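Local coordinates for protein eukaryotic translation initiation factor 4 gamma 5 (Trypanosoma cruzi, PDB 6OZU) that probably acts as a scaffold in translation initiation, its all-helical MIF4G domain being of the kind that docks eIF4A-type RNA helicases in related eIF4G proteins, at residues Gly146-Arg149 with Glu150-Leu154. Sequence-based numbering, arbitrary orientation.
Sequences GLVR and EKVVL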
loop_
_atom_site.group_PDB
_atom_site.type_symbol
_atom_site.label_atom_id
_atom_site.label_comp_id
_atom_site.label_asym_id
_atom_site.label_seq_id
_atom_site.Cartn_x
_atom_site.Cartn_y
_atom_site.Cartn_z
ATOM N N GLY A 146 0.498 7.990 5.318
ATOM C CA GLY A 146 -0.381 7.816 6.472
ATOM C C GLY A 146 -1.842 7.534 6.178
ATOM O O GLY A 146 -2.705 7.814 7.011
ATOM N N LEU A 147 -2.123 6.956 5.000
ATOM C CA LEU A 147 -3.478 6.653 4.515
ATOM C C LEU A 147 -3.986 5.234 4.815
ATOM O O LEU A 147 -5.140 4.948 4.516
ATOM C CB LEU A 147 -3.571 6.935 2.993
ATOM C CG LEU A 147 -3.428 8.375 2.573
ATOM C CD1 LEU A 147 -3.385 8.483 1.076
ATOM C CD2 LEU A 147 -4.550 9.237 3.167
ATOM N N VAL A 148 -3.149 4.352 5.354
ATOM C CA VAL A 148 -3.520 2.982 5.690
ATOM C C VAL A 148 -3.063 2.699 7.115
ATOM O O VAL A 148 -1.991 3.172 7.540
ATOM C CB VAL A 148 -3.025 1.929 4.655
ATOM C CG1 VAL A 148 -1.518 1.696 4.729
ATOM C CG2 VAL A 148 -3.773 0.620 4.807
ATOM N N ARG A 149 -3.886 1.941 7.851
ATOM C CA ARG A 149 -3.628 1.573 9.240
ATOM C C ARG A 149 -2.439 0.623 9.323
ATOM O O ARG A 149 -2.297 -0.255 8.475
ATOM C CB ARG A 149 -4.872 0.896 9.857
ATOM C CG ARG A 149 -6.175 1.691 9.799
ATOM C CD ARG A 149 -7.390 0.773 9.868
ATOM N NE ARG A 149 -8.473 1.395 10.617
ATOM C CZ ARG A 149 -9.648 0.824 10.867
ATOM N NH1 ARG A 149 -9.915 -0.396 10.406
ATOM N NH2 ARG A 149 -10.573 1.472 11.564
ATOM N N GLU A 150 -1.614 0.772 10.369
ATOM C CA GLU A 150 -0.452 -0.080 10.666
ATOM C C GLU A 150 -0.901 -1.567 10.675
ATOM O O GLU A 150 -0.175 -2.425 10.176
ATOM C CB GLU A 150 0.121 0.322 12.040
ATOM C CG GLU A 150 1.636 0.223 12.183
ATOM C CD GLU A 150 2.193 0.478 13.577
ATOM O OE1 GLU A 150 2.212 1.655 14.004
ATOM O OE2 GLU A 150 2.640 -0.491 14.232
ATOM N N LYS A 151 -2.129 -1.836 11.179
ATOM C CA LYS A 151 -2.786 -3.155 11.266
ATOM C C LYS A 151 -3.025 -3.819 9.905
ATOM O O LYS A 151 -2.994 -5.045 9.823
ATOM C CB LYS A 151 -4.125 -3.102 12.039
ATOM C CG LYS A 151 -4.516 -1.783 12.718
ATOM C CD LYS A 151 -6.036 -1.748 12.906
ATOM C CE LYS A 151 -6.524 -0.899 14.056
ATOM N NZ LYS A 151 -6.376 -1.594 15.367
ATOM N N VAL A 152 -3.292 -3.024 8.855
ATOM C CA VAL A 152 -3.504 -3.524 7.484
ATOM C C VAL A 152 -2.172 -4.029 6.922
ATOM O O VAL A 152 -2.107 -5.127 6.361
ATOM C CB VAL A 152 -4.160 -2.460 6.559
ATOM C CG1 VAL A 152 -4.266 -2.950 5.105
ATOM C CG2 VAL A 152 -5.540 -2.059 7.087
ATOM N N VAL A 153 -1.113 -3.231 7.122
ATOM C CA VAL A 153 0.254 -3.528 6.722
ATOM C C VAL A 153 0.708 -4.844 7.374
ATOM O O VAL A 153 1.177 -5.738 6.671
ATOM C CB VAL A 153 1.202 -2.335 7.021
ATOM C CG1 VAL A 153 2.608 -2.574 6.431
ATOM C CG2 VAL A 153 0.607 -1.035 6.486
ATOM N N LEU A 154 0.481 -4.982 8.688
ATOM C CA LEU A 154 0.800 -6.171 9.469
ATOM C C LEU A 154 0.088 -7.422 8.941
ATOM O O LEU A 154 0.754 -8.448 8.785
ATOM C CB LEU A 154 0.456 -5.938 10.944
ATOM C CG LEU A 154 0.656 -7.116 11.906
ATOM C CD1 LEU A 154 2.132 -7.463 12.082
ATOM C CD2 LEU A 154 -0.038 -6.863 13.216
#
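The carbonyl group of R149 is the flat element on which the first turn of helix 150-162 is built. The amide of V152 approaches over one face of its plane, 57° out of it, so R149 O is met from above rather than on a lone pair. This bond, V152 N to R149 O at 3.0 Å, is bent at the hydrogen (139°); V153 N adds a straighter but long and weak one to the same oxygen. R149 therefore stands at the N-cap and starts the helix through the carbonyl that every residue has; its side chain does no capping here and extends along the exposed side.

V148 packs its methyls against V152 and V153 of this first turn. Its chi1 of 73° sets CG1 between the backbone N and the carbonyl carbon, where it meets V153 CG2 at 3.9 Å, and puts CG2 anti to the N, 3.6 Å from V152 CB. Branching at CB suits the extended backbone of V148, and all three valines offer compact apolar methyls. V148 and V153 also rest on F143 of helix 118-144, while V152 reaches F99 of helix 82-112.

On the exposed side, R149 and K151 run their aliphatic stems past one another, R149 CB to K151 CG being 3.9 Å. Their charged ends stay apart, R149 NE to K151 NZ 6.0 Å, as long, flexible chains allow.

Before this turn, G146, with positive phi, is the C-prime residue of the Schellman motif ending helix 118-144, so a short connection links two consecutive helices of the all-helical MIF4G domain. Hydrophobic packing inward and backbone bonding at the turn thus hold the junction, while the neighbouring positive groups probably repel mildly and lean on solvent for screening.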